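Local structure of delta-aminolevulinic acid dehydratase (Toxoplasma gondii ME49, 3OBK) at residues L115-M120 against T171-A177; S141-H145 against S228-G232. The protein catalyses the condensation of two molecules of 5-aminolevulinic acid to porphobilinogen, an early step of tetrapyrrole biosynthesis, and is found here as an octamer. All coordinates share one frame; numbering follows the deposited sequence.

In the fold
Both contacts lie around the parallel strands of a TIM barrel, one between outer helices and one between loops. From the N terminus, the chain passes strand 89-95 and reaches 115-120 on helix 114-125. It then runs through strand 130-135 into the loop holding 141-145, and returns along helix 158-175 to its end at 171-177. Contact 1 closes there, joining two consecutive outer helices of the barrel across 50 intervening residues. Contact 2 opens inside that span and closes 82 residues later at 228-232, in the loop after helix 220-226, so the two cross. One packs barrel wall, the other joins two loops near bound porphobilinogen; the centres of contacts 1 and 2 lie about 24 Å apart.

Contact 1 (L115-M120 against T171-A177); sequences LPRAIM and TLARAGA
I119 reaches across to the end of helix 158-175 with both of its branches. Its CG2 lies 3.5 Å from A175 O and also meets the backbone of G176 and A177, while CD1 touches A177 CB at 3.8 Å and the CD2 methyl of L172 at 4.0 Å. With CG2 anti to the backbone N and CG1 anti to the carbonyl carbon (chi1 -69°), one branch serves the backbone and the other the methyls. L172 CD2 also receives L115 CD2, 3.9 Å away. Beside them, P116 sets its CB 4.0 Å from A175 CB and its CG near T171 CG2, and M120 brings CG alongside A175 O.

The two segments lie on neighbouring outer helices of the barrel; the short helical pieces 115-120 and 171-175 run nearly parallel, 22° apart, with axes 9.1 Å from each other. No hydrogen bond crosses between them. Helix 158-175 ends in a Schellman motif: G176, at positive phi (126°), sends its N back to A173 O, and A177 N returns to L172 O, which brings A177 back against I119. Behind this layer, L92 of strand 89-95 packs on L115 and I119, and strand 130-135 supports I119 through L131 and L172 through A133 and V135.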
ATOM      1  N   LEU A 115      43.152 -14.128 -15.389  1.00 20.94           N
ATOM      2  CA  LEU A 115      42.314 -13.760 -14.245  1.00 20.80           C
ATOM      3  C   LEU A 115      42.511 -14.700 -13.054  1.00 20.94           C
ATOM      4  O   LEU A 115      42.778 -14.224 -11.951  1.00 21.41           O
ATOM      5  CB  LEU A 115      40.832 -13.625 -14.615  1.00 20.01           C
ATOM      6  CG  LEU A 115      39.975 -12.839 -13.637  1.00 20.36           C
ATOM      7  CD1 LEU A 115      40.600 -11.479 -13.323  1.00 19.01           C
ATOM      8  CD2 LEU A 115      38.553 -12.701 -14.232  1.00 19.89           C
ATOM      9  N   PRO A 116      42.410 -16.024 -13.253  1.00 21.19           N
ATOM     10  CA  PRO A 116      42.676 -16.886 -12.084  1.00 21.87           C
ATOM     11  C   PRO A 116      44.034 -16.663 -11.441  1.00 21.89           C
ATOM     12  O   PRO A 116      44.146 -16.733 -10.240  1.00 22.37           O
ATOM     13  CB  PRO A 116      42.605 -18.306 -12.670  1.00 22.30           C
ATOM     14  CG  PRO A 116      41.673 -18.192 -13.756  1.00 21.23           C
ATOM     15  CD  PRO A 116      41.922 -16.824 -14.385  1.00 21.22           C
ATOM     16  N   ARG A 117      45.062 -16.395 -12.227  1.00 22.32           N
ATOM     17  CA  ARG A 117      46.384 -16.122 -11.652  1.00 22.92           C
ATOM     18  C   ARG A 117      46.389 -14.791 -10.888  1.00 22.22           C
ATOM     19  O   ARG A 117      47.062 -14.660  -9.871  1.00 22.93           O
ATOM     20  CB  ARG A 117      47.470 -16.110 -12.734  1.00 23.28           C
ATOM     21  CG  ARG A 117      47.818 -17.469 -13.271  1.00 24.88           C
ATOM     22  CD  ARG A 117      48.988 -17.392 -14.273  1.00 26.36           C
ATOM     23  NE  ARG A 117      48.540 -17.091 -15.642  1.00 25.62           N
ATOM     24  CZ  ARG A 117      48.847 -16.010 -16.369  1.00 24.34           C
ATOM     25  NH1 ARG A 117      48.362 -15.935 -17.597  1.00 22.96           N
ATOM     26  NH2 ARG A 117      49.623 -15.011 -15.911  1.00 24.09           N
ATOM     27  N   ALA A 118      45.654 -13.808 -11.387  1.00 21.07           N
ATOM     28  CA  ALA A 118      45.559 -12.517 -10.725  1.00 20.73           C
ATOM     29  C   ALA A 118      44.905 -12.669  -9.367  1.00 20.53           C
ATOM     30  O   ALA A 118      45.353 -12.067  -8.383  1.00 20.42           O
ATOM     31  CB  ALA A 118      44.785 -11.535 -11.575  1.00 19.89           C
ATOM     32  N   ILE A 119      43.855 -13.481  -9.320  1.00 20.24           N
ATOM     33  CA  ILE A 119      43.161 -13.758  -8.073  1.00 20.54           C
ATOM     34  C   ILE A 119      44.068 -14.483  -7.084  1.00 21.51           C
ATOM     35  O   ILE A 119      44.133 -14.110  -5.923  1.00 21.04           O
ATOM     36  CB  ILE A 119      41.919 -14.624  -8.304  1.00 20.41           C
ATOM     37  CG1 ILE A 119      40.843 -13.843  -9.051  1.00 19.59           C
ATOM     38  CG2 ILE A 119      41.375 -15.156  -6.978  1.00 19.88           C
ATOM     39  CD1 ILE A 119      39.638 -14.694  -9.383  1.00 19.17           C
ATOM     40  N   MET A 120      44.754 -15.521  -7.539  1.00 22.63           N
ATOM     41  CA  MET A 120      45.661 -16.258  -6.653  1.00 24.48           C
ATOM     42  C   MET A 120      46.770 -15.374  -6.165  1.00 24.14           C
ATOM     43  O   MET A 120      47.112 -15.421  -5.007  1.00 24.53           O
ATOM     44  CB  MET A 120      46.252 -17.492  -7.330  1.00 25.79           C
ATOM     45  CG  MET A 120      45.269 -18.664  -7.421  1.00 27.85           C
ATOM     46  SD  MET A 120      45.935 -20.055  -8.371  1.00 33.90           S
ATOM     47  CE  MET A 120      45.287 -19.761 -10.015  1.00 31.48           C
ATOM     48  N   THR A 171      35.832 -22.071 -12.109  1.00 17.70           N
ATOM     49  CA  THR A 171      37.234 -21.741 -12.184  1.00 18.32           C
ATOM     50  C   THR A 171      37.636 -20.561 -11.300  1.00 18.13           C
ATOM     51  O   THR A 171      38.670 -20.606 -10.624  1.00 19.06           O
ATOM     52  CB  THR A 171      37.646 -21.429 -13.640  1.00 18.25           C
ATOM     53  OG1 THR A 171      37.298 -22.535 -14.485  1.00 18.94           O
ATOM     54  CG2 THR A 171      39.119 -21.226 -13.725  1.00 18.21           C
ATOM     55  N   LEU A 172      36.831 -19.505 -11.304  1.00 17.97           N
ATOM     56  CA  LEU A 172      37.115 -18.291 -10.524  1.00 17.44           C
ATOM     57  C   LEU A 172      36.922 -18.505  -9.024  1.00 18.01           C
ATOM     58  O   LEU A 172      37.751 -18.087  -8.204  1.00 18.00           O
ATOM     59  CB  LEU A 172      36.206 -17.177 -11.005  1.00 16.97           C
ATOM     60  CG  LEU A 172      36.434 -16.691 -12.444  1.00 16.85           C
ATOM     61  CD1 LEU A 172      35.415 -15.603 -12.735  1.00 16.10           C
ATOM     62  CD2 LEU A 172      37.862 -16.184 -12.677  1.00 15.56           C
ATOM     63  N   ALA A 173      35.833 -19.188  -8.678  1.00 18.31           N
ATOM     64  CA  ALA A 173      35.588 -19.607  -7.315  1.00 19.11           C
ATOM     65  C   ALA A 173      36.773 -20.438  -6.835  1.00 20.65           C
ATOM     66  O   ALA A 173      37.358 -20.157  -5.775  1.00 20.32           O
ATOM     67  CB  ALA A 173      34.312 -20.418  -7.225  1.00 18.65           C
ATOM     68  N   ARG A 174      37.149 -21.444  -7.626  1.00 21.52           N
ATOM     69  CA  ARG A 174      38.237 -22.329  -7.199  1.00 23.28           C
ATOM     70  C   ARG A 174      39.545 -21.554  -7.030  1.00 22.92           C
ATOM     71  O   ARG A 174      40.341 -21.902  -6.165  1.00 22.88           O
ATOM     72  CB  ARG A 174      38.447 -23.510  -8.163  1.00 23.96           C
ATOM     73  CG  ARG A 174      37.614 -24.735  -7.882  1.00 26.66           C
ATOM     74  CD  ARG A 174      37.823 -25.727  -9.009  1.00 32.02           C
ATOM     75  NE  ARG A 174      36.925 -26.890  -8.987  1.00 35.81           N
ATOM     76  CZ  ARG A 174      36.662 -27.670 -10.050  1.00 39.05           C
ATOM     77  NH1 ARG A 174      37.194 -27.415 -11.251  1.00 39.34           N
ATOM     78  NH2 ARG A 174      35.836 -28.710  -9.924  1.00 40.68           N
ATOM     79  N   ALA A 175      39.750 -20.520  -7.858  1.00 22.04           N
ATOM     80  CA  ALA A 175      40.983 -19.702  -7.792  1.00 22.30           C
ATOM     81  C   ALA A 175      41.075 -18.875  -6.529  1.00 21.88           C
ATOM     82  O   ALA A 175      42.159 -18.462  -6.151  1.00 23.02           O
ATOM     83  CB  ALA A 175      41.130 -18.789  -9.034  1.00 21.29           C
ATOM     84  N   GLY A 176      39.937 -18.633  -5.886  1.00 21.59           N
ATOM     85  CA  GLY A 176      39.867 -17.832  -4.663  1.00 20.90           C
ATOM     86  C   GLY A 176      38.883 -16.665  -4.715  1.00 20.18           C
ATOM     87  O   GLY A 176      38.727 -15.975  -3.726  1.00 20.83           O
ATOM     88  N   ALA A 177      38.222 -16.417  -5.843  1.00 19.06           N
ATOM     89  CA  ALA A 177      37.245 -15.340  -5.911  1.00 18.12           C
ATOM     90  C   ALA A 177      36.201 -15.444  -4.817  1.00 18.08           C
ATOM     91  O   ALA A 177      35.640 -16.515  -4.595  1.00 18.35           O
ATOM     92  CB  ALA A 177      36.561 -15.348  -7.258  1.00 17.68           C
TER

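Contact 2 (S141-H145 against S228-G232); sequences SSMGH and SHMVG
Two loops on the porphobilinogen side of the barrel meet here, the side chain of M230 lying about 6 Å from the bound product. One contains a type I beta turn from S141 to G144, and the tip of this turn supplies the direct hydrogen bond between the segments: V231 N donates to M143 O over 3.1 Å. At the hydrogen the bond is fairly straight (159°), but the donor stands well above the carbonyl plane. M143 O also receives a CA-H contact from M230.

G144 comes in close against the facing backbone, its CA 3.6 Å from S228 O, and a water bridges the two loops, donating to both G144 O and S228 O. M230 lays its CG over one face of the H145 ring, a CH-pi contact 4.3 Å from the centroid and displaced toward the rim. The same CG lies 3.4 Å from G144 O. Bent at chi2 and chi3, the methionine then carries its end away from the turn. V231 points toward the turn and rests CG2 against S142 O at 3.5 Å.

Within 141-145, S141 OG accepts from M143 N at 3.0 Å, an ST turn, and more weakly from H145 N. The H145 ring is fixed at both nitrogens, ND1 by Y239 OH and NE2 by T234 OG1.

The turn follows strand 130-135 on the way to helix 158-175, while the facing loop leaves helix 220-226, whose R223 packs against S228, H229 and M230 and whose D224 binds H229 NE2.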
ATOM      1  N   SER A 141      35.817 -13.362 -25.970  1.00 20.78           N
ATOM      2  CA  SER A 141      35.074 -13.660 -27.177  1.00 21.44           C
ATOM      3  C   SER A 141      35.662 -12.902 -28.348  1.00 22.00           C
ATOM      4  O   SER A 141      35.877 -11.696 -28.272  1.00 21.61           O
ATOM      5  CB  SER A 141      33.601 -13.284 -27.010  1.00 20.78           C
ATOM      6  OG  SER A 141      32.970 -13.162 -28.260  1.00 19.93           O
ATOM      7  N   SER A 142      35.898 -13.613 -29.440  1.00 22.75           N
ATOM      8  CA  SER A 142      36.422 -12.981 -30.657  1.00 23.23           C
ATOM      9  C   SER A 142      35.364 -12.151 -31.346  1.00 23.48           C
ATOM     10  O   SER A 142      35.645 -11.480 -32.350  1.00 23.72           O
ATOM     11  CB  SER A 142      36.991 -14.034 -31.636  1.00 23.87           C
ATOM     12  OG  SER A 142      36.142 -15.149 -31.849  1.00 20.60           O
ATOM     13  N   MET A 143      34.141 -12.219 -30.818  1.00 23.53           N
ATOM     14  CA  MET A 143      33.010 -11.488 -31.357  1.00 23.79           C
ATOM     15  C   MET A 143      32.655 -10.289 -30.500  1.00 22.83           C
ATOM     16  O   MET A 143      31.823  -9.486 -30.894  1.00 22.35           O
ATOM     17  CB  MET A 143      31.807 -12.405 -31.443  1.00 24.55           C
ATOM     18  CG  MET A 143      32.061 -13.684 -32.246  1.00 26.93           C
ATOM     19  SD  MET A 143      31.961 -13.380 -33.989  1.00 32.71           S
ATOM     20  CE  MET A 143      33.675 -13.294 -34.465  1.00 34.38           C
ATOM     21  N   GLY A 144      33.291 -10.153 -29.341  1.00 22.37           N
ATOM     22  CA  GLY A 144      32.933  -9.096 -28.406  1.00 21.91           C
ATOM     23  C   GLY A 144      31.523  -9.213 -27.828  1.00 21.41           C
ATOM     24  O   GLY A 144      30.905  -8.217 -27.493  1.00 20.33           O
ATOM     25  N   HIS A 145      31.014 -10.441 -27.715  1.00 21.45           N
ATOM     26  CA  HIS A 145      29.739 -10.686 -27.049  1.00 21.23           C
ATOM     27  C   HIS A 145      29.887 -11.475 -25.743  1.00 20.82           C
ATOM     28  O   HIS A 145      30.839 -12.243 -25.575  1.00 20.52           O
ATOM     29  CB  HIS A 145      28.785 -11.376 -28.004  1.00 21.34           C
ATOM     30  CG  HIS A 145      28.264 -10.469 -29.059  1.00 21.37           C
ATOM     31  ND1 HIS A 145      27.191  -9.637 -28.849  1.00 20.84           N
ATOM     32  CD2 HIS A 145      28.699 -10.221 -30.316  1.00 22.47           C
ATOM     33  CE1 HIS A 145      26.963  -8.939 -29.947  1.00 22.46           C
ATOM     34  NE2 HIS A 145      27.874  -9.262 -30.847  1.00 22.22           N
ATOM     35  N   SER A 228      37.401  -5.020 -26.633  1.00 26.78           N
ATOM     36  CA  SER A 228      36.346  -6.026 -26.665  1.00 27.14           C
ATOM     37  C   SER A 228      35.079  -5.479 -27.306  1.00 27.16           C
ATOM     38  O   SER A 228      33.985  -5.976 -27.078  1.00 26.75           O
ATOM     39  CB  SER A 228      36.102  -6.579 -25.248  1.00 26.87           C
ATOM     40  OG  SER A 228      35.707  -5.560 -24.357  1.00 26.48           O
ATOM     41  N   HIS A 229      35.260  -4.466 -28.143  1.00 27.79           N
ATOM     42  CA  HIS A 229      34.190  -3.959 -28.966  1.00 28.32           C
ATOM     43  C   HIS A 229      33.584  -5.049 -29.848  1.00 29.16           C
ATOM     44  O   HIS A 229      34.295  -5.892 -30.384  1.00 29.56           O
ATOM     45  CB  HIS A 229      34.703  -2.812 -29.815  1.00 28.09           C
ATOM     46  CG  HIS A 229      34.917  -1.555 -29.041  1.00 27.88           C
ATOM     47  ND1 HIS A 229      33.875  -0.737 -28.656  1.00 26.97           N
ATOM     48  CD2 HIS A 229      36.048  -0.981 -28.566  1.00 27.76           C
ATOM     49  CE1 HIS A 229      34.358   0.293 -27.986  1.00 28.10           C
ATOM     50  NE2 HIS A 229      35.672   0.171 -27.919  1.00 28.40           N
ATOM     51  N   MET A 230      32.264  -5.006 -29.975  1.00 30.31           N
ATOM     52  CA  MET A 230      31.500  -5.961 -30.752  1.00 31.40           C
ATOM     53  C   MET A 230      31.894  -5.889 -32.226  1.00 32.16           C
ATOM     54  O   MET A 230      32.121  -4.808 -32.775  1.00 32.35           O
ATOM     55  CB  MET A 230      29.996  -5.680 -30.636  1.00 31.24           C
ATOM     56  CG  MET A 230      29.383  -5.791 -29.241  1.00 32.02           C
ATOM     57  SD  MET A 230      29.363  -4.257 -28.241  1.00 31.04           S
ATOM     58  CE  MET A 230      28.370  -3.150 -29.271  1.00 32.28           C
ATOM     59  N   VAL A 231      31.944  -7.051 -32.861  1.00 33.00           N
ATOM     60  CA  VAL A 231      32.340  -7.156 -34.254  1.00 33.95           C
ATOM     61  C   VAL A 231      31.187  -6.834 -35.190  1.00 34.45           C
ATOM     62  O   VAL A 231      30.022  -7.077 -34.846  1.00 35.10           O
ATOM     63  CB  VAL A 231      32.857  -8.581 -34.547  1.00 34.19           C
ATOM     64  CG1 VAL A 231      32.738  -8.938 -36.021  1.00 34.40           C
ATOM     65  CG2 VAL A 231      34.302  -8.704 -34.067  1.00 34.24           C
ATOM     66  N   GLY A 232      31.515  -6.278 -36.360  1.00 34.39           N
ATOM     67  CA  GLY A 232      30.605  -6.289 -37.518  1.00 34.05           C
ATOM     68  C   GLY A 232      29.414  -5.358 -37.416  1.00 33.69           C
ATOM     69  O   GLY A 232      28.400  -5.551 -38.113  1.00 33.50           O
TER
HETATM   70  O   HOH W   1      31.633  -6.149 -25.768  1.00 15.04           O